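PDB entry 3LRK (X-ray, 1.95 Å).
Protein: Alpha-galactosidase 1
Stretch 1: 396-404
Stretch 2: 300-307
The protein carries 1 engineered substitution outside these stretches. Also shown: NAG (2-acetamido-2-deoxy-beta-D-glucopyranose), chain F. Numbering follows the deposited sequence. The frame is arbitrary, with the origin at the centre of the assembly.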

# COMPACT_ATOMS: atom_id res chain seq x y z
N LEU A 396 18.02 -20.91 -30.91
CA LEU A 396 17.28 -21.99 -30.24
C LEU A 396 16.00 -22.40 -30.98
O LEU A 396 15.42 -23.45 -30.68
CB LEU A 396 16.98 -21.62 -28.78
CG LEU A 396 18.18 -21.51 -27.83
CD1 LEU A 396 17.82 -20.78 -26.53
CD2 LEU A 396 18.79 -22.87 -27.51
N TRP A 397 15.57 -21.59 -31.95
CA TRP A 397 14.38 -21.93 -32.75
C TRP A 397 14.69 -22.61 -34.09
O TRP A 397 13.78 -23.06 -34.79
CB TRP A 397 13.43 -20.74 -32.88
CG TRP A 397 12.62 -20.59 -31.63
CD1 TRP A 397 12.77 -19.64 -30.65
CD2 TRP A 397 11.56 -21.45 -31.19
NE1 TRP A 397 11.87 -19.86 -29.63
CE2 TRP A 397 11.11 -20.96 -29.94
CE3 TRP A 397 10.94 -22.59 -31.73
CZ2 TRP A 397 10.07 -21.57 -29.23
CZ3 TRP A 397 9.90 -23.19 -31.02
CH2 TRP A 397 9.48 -22.68 -29.78
N ALA A 398 15.97 -22.71 -34.42
CA ALA A 398 16.41 -23.47 -35.59
C ALA A 398 16.05 -24.94 -35.45
O ALA A 398 15.98 -25.47 -34.33
CB ALA A 398 17.90 -23.31 -35.79
N ASN A 399 15.82 -25.59 -36.59
CA ASN A 399 15.53 -27.03 -36.63
C ASN A 399 14.25 -27.42 -35.90
O ASN A 399 14.15 -28.52 -35.35
CB ASN A 399 16.72 -27.86 -36.11
CG ASN A 399 18.03 -27.50 -36.78
OD1 ASN A 399 18.06 -27.12 -37.96
ND2 ASN A 399 19.13 -27.63 -36.05
N ARG A 400 13.27 -26.52 -35.88
CA ARG A 400 11.98 -26.85 -35.29
C ARG A 400 11.24 -27.79 -36.25
O ARG A 400 11.46 -27.74 -37.47
CB ARG A 400 11.17 -25.59 -34.95
CG ARG A 400 9.90 -25.40 -35.73
CD ARG A 400 8.78 -24.83 -34.87
NE ARG A 400 8.59 -23.42 -35.12
CZ ARG A 400 7.42 -22.78 -35.06
NH1 ARG A 400 6.30 -23.42 -34.77
NH2 ARG A 400 7.39 -21.48 -35.31
N VAL A 401 10.39 -28.65 -35.71
CA VAL A 401 9.62 -29.58 -36.54
C VAL A 401 8.74 -28.77 -37.48
O VAL A 401 7.94 -27.95 -37.02
CB VAL A 401 8.77 -30.56 -35.68
CG1 VAL A 401 7.94 -31.48 -36.57
CG2 VAL A 401 9.65 -31.38 -34.74
N ASP A 402 8.90 -28.97 -38.79
CA ASP A 402 8.16 -28.16 -39.76
C ASP A 402 6.66 -28.49 -39.75
O ASP A 402 6.25 -29.55 -39.25
CB ASP A 402 8.79 -28.19 -41.17
CG ASP A 402 8.73 -29.56 -41.86
OD1 ASP A 402 7.80 -30.36 -41.61
OD2 ASP A 402 9.62 -29.82 -42.70
N ASN A 403 5.86 -27.58 -40.28
CA ASN A 403 4.40 -27.74 -40.27
C ASN A 403 3.93 -29.03 -40.92
O ASN A 403 2.92 -29.61 -40.49
CB ASN A 403 3.70 -26.52 -40.89
CG ASN A 403 3.66 -25.31 -39.95
OD1 ASN A 403 3.92 -25.42 -38.75
ND2 ASN A 403 3.33 -24.14 -40.52
N SER A 404 4.66 -29.50 -41.93
CA SER A 404 4.32 -30.75 -42.62
C SER A 404 4.51 -32.00 -41.75
O SER A 404 3.60 -32.81 -41.63
CB SER A 404 5.09 -30.89 -43.93
OG SER A 404 4.39 -30.26 -44.98
C1 NAG F . 3.20 -23.00 -39.63
C2 NAG F . 3.97 -21.87 -40.32
C3 NAG F . 3.76 -20.51 -39.66
C4 NAG F . 2.28 -20.23 -39.35
C5 NAG F . 1.61 -21.45 -38.72
C6 NAG F . 0.11 -21.21 -38.55
C7 NAG F . 5.96 -22.54 -41.55
C8 NAG F . 6.61 -23.90 -41.59
N2 NAG F . 5.40 -22.17 -40.40
O3 NAG F . 4.21 -19.48 -40.51
O4 NAG F . 2.18 -19.11 -38.51
O5 NAG F . 1.84 -22.60 -39.51
O6 NAG F . -0.48 -22.31 -37.89
O7 NAG F . 5.95 -21.83 -42.56
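Stretch 2, residues 300-307: KASSYSIY

Stretch 2 is a helix from Ala 301 to Tyr 307, with Lys 300 at the N-cap position. Its backbone bonds follow the i to i+4 pattern: Tyr 304 N to Lys 300 O is 3.0 Å, Ser 305 N to Ala 301 O 3.1 Å, and Tyr 307 N to Ser 303 O 3.0 Å. Stretch 1 is loop or turn until Asn 403, where a helix begins behind the N-cap residue Asp 402. The register gives the direction: Val 401 CA lies 5.3 Å from Ser 305 CA, and Asn 403 CA lies 5.5 Å from Ala 301 CA, so numbering rises along one stretch as it falls along the other. The helix therefore runs antiparallel to the 401-403 segment, and the two stretches together bury 383 Å².

The direct hydrogen bond across the contact joins Arg 400 NH1 to Ser 305 OG at 3.1 Å, with a nearly straight N-H...O angle of 166°. Ser 305 OG lies at the edge of the guanidinium, near its plane, where an N-H can point at it. Ser 302 O is also near that edge, 3.2 Å from Arg 400 NH1, but its angle is too poor for a hydrogen bond.

Two waters extend the polar contact around Ser 305. One donates to Ser 305 O at 2.8 Å and accepts from Val 401 N at 2.9 Å, linking the two backbones. The other accepts from Ser 305 OG at 2.6 Å and donates to Val 401 O at 2.8 Å and to Asn 403 OD1 at 2.7 Å, so one site serves three protein atoms.

Packing contacts surround this network. Ser 305 CB comes within 3.1 Å of Val 401 O and 3.8 Å of Val 401 CB; both CA-to-CB bonds point toward the opposing stretch. Ala 301 CB rests 3.7 Å from Asn 403 O, and Ser 302 CA is 3.7 Å from Asn 403 OD1. Towards the C-terminal end of the helix, Ile 306 CG2 meets Trp 397 CH2 at 4.0 Å in an apolar contact, while Ile 306 CG1 lies 3.6 Å from Arg 400 NH1. The Trp 397 CA-to-CB bond points sideways, yet its ring end comes nearer to the helix.

The glycan adds a further link: NAG C1 is bonded covalently to Asn 403 ND2 at 1.5 Å, and NAG O6 hydrogen-bonds with Ser 302 OG at 3.0 Å. The sugar thus bridges the two stretches near the start of the helix.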

# COMPACT_ATOMS: atom_id res chain seq x y z
N LYS A 300 -3.17 -27.85 -33.16
CA LYS A 300 -2.67 -27.55 -34.50
C LYS A 300 -1.16 -27.76 -34.62
O LYS A 300 -0.44 -27.79 -33.60
CB LYS A 300 -3.09 -26.16 -34.98
CG LYS A 300 -2.44 -24.96 -34.30
CD LYS A 300 -3.10 -23.67 -34.78
CE LYS A 300 -2.31 -22.44 -34.41
NZ LYS A 300 -2.27 -22.25 -32.91
N ALA A 301 -0.70 -27.91 -35.86
CA ALA A 301 0.69 -28.24 -36.20
C ALA A 301 1.74 -27.28 -35.62
O ALA A 301 2.70 -27.72 -35.00
CB ALA A 301 0.85 -28.35 -37.71
N SER A 302 1.56 -25.97 -35.85
CA SER A 302 2.54 -24.99 -35.39
C SER A 302 2.68 -25.00 -33.87
O SER A 302 3.78 -24.83 -33.33
CB SER A 302 2.22 -23.57 -35.88
OG SER A 302 0.95 -23.11 -35.43
N SER A 303 1.56 -25.21 -33.18
CA SER A 303 1.56 -25.25 -31.71
C SER A 303 2.26 -26.50 -31.19
O SER A 303 3.06 -26.43 -30.25
CB SER A 303 0.13 -25.14 -31.18
OG SER A 303 -0.45 -23.90 -31.56
N TYR A 304 1.97 -27.64 -31.82
CA TYR A 304 2.65 -28.90 -31.50
C TYR A 304 4.18 -28.78 -31.60
O TYR A 304 4.88 -29.25 -30.71
CB TYR A 304 2.13 -30.04 -32.39
CG TYR A 304 2.86 -31.36 -32.24
CD1 TYR A 304 2.97 -32.00 -30.99
CD2 TYR A 304 3.40 -31.99 -33.36
CE1 TYR A 304 3.65 -33.23 -30.88
CE2 TYR A 304 4.06 -33.19 -33.25
CZ TYR A 304 4.18 -33.82 -32.02
OH TYR A 304 4.86 -35.03 -31.97
N SER A 305 4.69 -28.16 -32.66
CA SER A 305 6.15 -28.06 -32.80
C SER A 305 6.77 -27.04 -31.84
O SER A 305 7.98 -27.08 -31.58
CB SER A 305 6.56 -27.77 -34.24
OG SER A 305 6.10 -26.51 -34.65
N ILE A 306 5.95 -26.12 -31.34
CA ILE A 306 6.40 -25.23 -30.26
C ILE A 306 6.61 -26.04 -28.97
O ILE A 306 7.70 -26.03 -28.38
CB ILE A 306 5.46 -24.00 -30.10
CG1 ILE A 306 5.68 -23.04 -31.27
CG2 ILE A 306 5.71 -23.28 -28.75
CD1 ILE A 306 4.58 -22.05 -31.50
N TYR A 307 5.58 -26.79 -28.57
CA TYR A 307 5.66 -27.66 -27.37
C TYR A 307 6.78 -28.70 -27.46
O TYR A 307 7.25 -29.19 -26.44
CB TYR A 307 4.36 -28.41 -27.16
CG TYR A 307 3.25 -27.61 -26.51
CD1 TYR A 307 2.02 -27.47 -27.15
CD2 TYR A 307 3.42 -27.02 -25.25
CE1 TYR A 307 0.98 -26.74 -26.56
CE2 TYR A 307 2.39 -26.29 -24.65
CZ TYR A 307 1.18 -26.16 -25.31
OH TYR A 307 0.17 -25.44 -24.71
O HOH W 1 10.05 -28.39 -32.85
O HOH W 2 6.14 -25.77 -37.19